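Interleukin-20 receptor subunit beta (Homo sapiens, PDB 6DF3) pairs with IL20RA or IL22RA1 to form cell-surface receptors for the cytokines IL-20 and IL-24, and with IL20RA also for IL-19. Local coordinates at residues L118-E123 and F131-W136. The protein carries 1 engineered substitution. Numbering follows the deposited sequence.
Sequences LVIELE and FLVAYW
L122 lies over one face of the F131 ring: its CB sits 4.0 Å from the ring centroid, 17° off the normal, a CH-pi contact. The backbone O of E123 comes in obliquely and reaches F131 CZ at 3.2 Å. From CB the leucine runs back past the phenylalanine in the opposite direction, so that L122 CD2 meets F131 CD2 at 3.6 Å while L122 CD1 settles against F131 CG and CB. With CG of F131 anti to its carbonyl carbon, chi1 -61° carries the ring across to L122 and E123, at the C-terminal end of the facing strand. Cutting F131 back to an alanine would probably leave L122 without the flat surface it rests on and open a gap there. Two residues along each strand, I120 and V133 meet tip to tip, I120 CD1 3.7 Å from V133 CG1, and L122 CD1 also approaches V133 CG2. No hydrogen bond links the two segments; 118-123 pairs with strands 109-114 and 156-160, whereas 131-136 belongs to the other sheet. The axes of strands 118-122 and 131-136 pass 10.2 Å apart, their N-to-C directions 148° apart: face-to-face sheet packing across the core of a fibronectin type III beta sandwich, here the receptor's second such domain.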
loop_
_atom_site.group_PDB
_atom_site.type_symbol
_atom_site.label_atom_id
_atom_site.label_comp_id
_atom_site.label_asym_id
_atom_site.label_seq_id
_atom_site.Cartn_x
_atom_site.Cartn_y
_atom_site.Cartn_z
ATOM N N LEU C 118 -14.771 -5.534 29.523
ATOM C CA LEU C 118 -14.006 -6.681 29.103
ATOM C C LEU C 118 -12.989 -6.230 28.055
ATOM O O LEU C 118 -13.383 -5.574 27.092
ATOM C CB LEU C 118 -14.943 -7.704 28.487
ATOM C CG LEU C 118 -14.269 -9.013 28.035
ATOM C CD1 LEU C 118 -13.821 -9.825 29.248
ATOM C CD2 LEU C 118 -15.260 -9.763 27.153
ATOM N N VAL C 119 -11.716 -6.604 28.227
ATOM C CA VAL C 119 -10.627 -6.172 27.304
ATOM C C VAL C 119 -9.714 -7.330 26.856
ATOM O O VAL C 119 -9.469 -8.271 27.613
ATOM C CB VAL C 119 -9.837 -4.939 27.864
ATOM C CG1 VAL C 119 -9.591 -5.003 29.357
ATOM C CG2 VAL C 119 -8.551 -4.637 27.122
ATOM N N ILE C 120 -9.252 -7.229 25.601
ATOM C CA ILE C 120 -8.444 -8.219 24.941
ATOM C C ILE C 120 -7.154 -7.535 24.473
ATOM O O ILE C 120 -7.140 -6.326 24.133
ATOM C CB ILE C 120 -9.229 -8.911 23.789
ATOM C CG1 ILE C 120 -8.537 -10.212 23.370
ATOM C CG2 ILE C 120 -9.389 -8.012 22.561
ATOM C CD1 ILE C 120 -9.249 -11.024 22.291
ATOM N N GLU C 121 -6.065 -8.295 24.496
ATOM C CA GLU C 121 -4.781 -7.891 23.915
ATOM C C GLU C 121 -4.227 -9.063 23.127
ATOM O O GLU C 121 -3.839 -10.074 23.701
ATOM C CB GLU C 121 -3.824 -7.494 25.035
ATOM C CG GLU C 121 -2.402 -7.188 24.581
ATOM C CD GLU C 121 -1.642 -6.325 25.582
ATOM O OE1 GLU C 121 -2.023 -6.271 26.770
ATOM O OE2 GLU C 121 -0.654 -5.680 25.164
ATOM N N LEU C 122 -4.214 -8.947 21.810
ATOM C CA LEU C 122 -3.681 -9.993 20.982
ATOM C C LEU C 122 -2.180 -9.843 20.906
ATOM O O LEU C 122 -1.586 -8.911 21.476
ATOM C CB LEU C 122 -4.335 -10.024 19.596
ATOM C CG LEU C 122 -5.830 -10.365 19.786
ATOM C CD1 LEU C 122 -6.800 -9.480 18.986
ATOM C CD2 LEU C 122 -6.042 -11.825 19.483
ATOM N N GLU C 123 -1.587 -10.868 20.310
ATOM C CA GLU C 123 -0.171 -10.949 20.081
ATOM C C GLU C 123 0.090 -10.232 18.750
ATOM O O GLU C 123 -0.664 -10.404 17.788
ATOM C CB GLU C 123 0.205 -12.422 20.000
ATOM C CG GLU C 123 1.701 -12.709 20.039
ATOM C CD GLU C 123 2.017 -14.179 19.789
ATOM O OE1 GLU C 123 1.545 -14.720 18.738
ATOM O OE2 GLU C 123 2.708 -14.775 20.664
ATOM N N PHE C 131 -7.313 -9.657 12.850
ATOM C CA PHE C 131 -7.846 -10.521 13.943
ATOM C C PHE C 131 -9.368 -10.453 13.988
ATOM O O PHE C 131 -9.964 -9.355 13.996
ATOM C CB PHE C 131 -7.309 -10.141 15.334
ATOM C CG PHE C 131 -5.823 -10.268 15.465
ATOM C CD1 PHE C 131 -4.984 -9.228 15.068
ATOM C CD2 PHE C 131 -5.234 -11.457 15.959
ATOM C CE1 PHE C 131 -3.596 -9.341 15.184
ATOM C CE2 PHE C 131 -3.842 -11.578 16.094
ATOM C CZ PHE C 131 -3.022 -10.528 15.692
ATOM N N LEU C 132 -9.956 -11.644 13.977
ATOM C CA LEU C 132 -11.351 -11.887 14.283
ATOM C C LEU C 132 -11.480 -12.325 15.722
ATOM O O LEU C 132 -10.811 -13.235 16.167
ATOM C CB LEU C 132 -11.848 -13.028 13.437
ATOM C CG LEU C 132 -13.241 -12.894 12.894
ATOM C CD1 LEU C 132 -13.071 -12.676 11.401
ATOM C CD2 LEU C 132 -14.115 -14.122 13.225
ATOM N N VAL C 133 -12.363 -11.690 16.457
ATOM C CA VAL C 133 -12.594 -12.040 17.858
ATOM C C VAL C 133 -14.070 -12.329 17.990
ATOM O O VAL C 133 -14.894 -11.496 17.645
ATOM C CB VAL C 133 -12.144 -10.929 18.830
ATOM C CG1 VAL C 133 -12.283 -11.377 20.279
ATOM C CG2 VAL C 133 -10.690 -10.565 18.553
ATOM N N ALA C 134 -14.388 -13.540 18.434
ATOM C CA ALA C 134 -15.764 -13.943 18.727
ATOM C C ALA C 134 -15.913 -13.850 20.206
ATOM O O ALA C 134 -15.010 -14.284 20.953
ATOM C CB ALA C 134 -16.050 -15.368 18.272
ATOM N N TYR C 135 -17.027 -13.232 20.620
ATOM C CA TYR C 135 -17.402 -13.196 22.014
ATOM C C TYR C 135 -18.924 -13.255 22.236
ATOM O O TYR C 135 -19.725 -12.834 21.380
ATOM C CB TYR C 135 -16.787 -11.973 22.709
ATOM C CG TYR C 135 -17.259 -10.585 22.260
ATOM C CD1 TYR C 135 -18.382 -9.920 22.840
ATOM C CD2 TYR C 135 -16.535 -9.913 21.299
ATOM C CE1 TYR C 135 -18.749 -8.641 22.395
ATOM C CE2 TYR C 135 -16.885 -8.661 20.869
ATOM C CZ TYR C 135 -17.959 -8.025 21.399
ATOM O OH TYR C 135 -18.120 -6.782 20.835
ATOM N N TRP C 136 -19.293 -13.768 23.409
ATOM C CA TRP C 136 -20.690 -14.043 23.751
ATOM C C TRP C 136 -20.880 -14.105 25.269
ATOM O O TRP C 136 -19.943 -14.390 26.027
ATOM C CB TRP C 136 -21.169 -15.359 23.095
ATOM C CG TRP C 136 -20.455 -16.643 23.581
ATOM C CD1 TRP C 136 -20.811 -17.433 24.654
ATOM C CD2 TRP C 136 -19.298 -17.266 22.999
ATOM N NE1 TRP C 136 -19.938 -18.488 24.783
ATOM C CE2 TRP C 136 -19.006 -18.415 23.778
ATOM C CE3 TRP C 136 -18.475 -16.959 21.901
ATOM C CZ2 TRP C 136 -17.935 -19.249 23.505
ATOM C CZ3 TRP C 136 -17.397 -17.790 21.619
ATOM C CH2 TRP C 136 -17.134 -18.928 22.425
#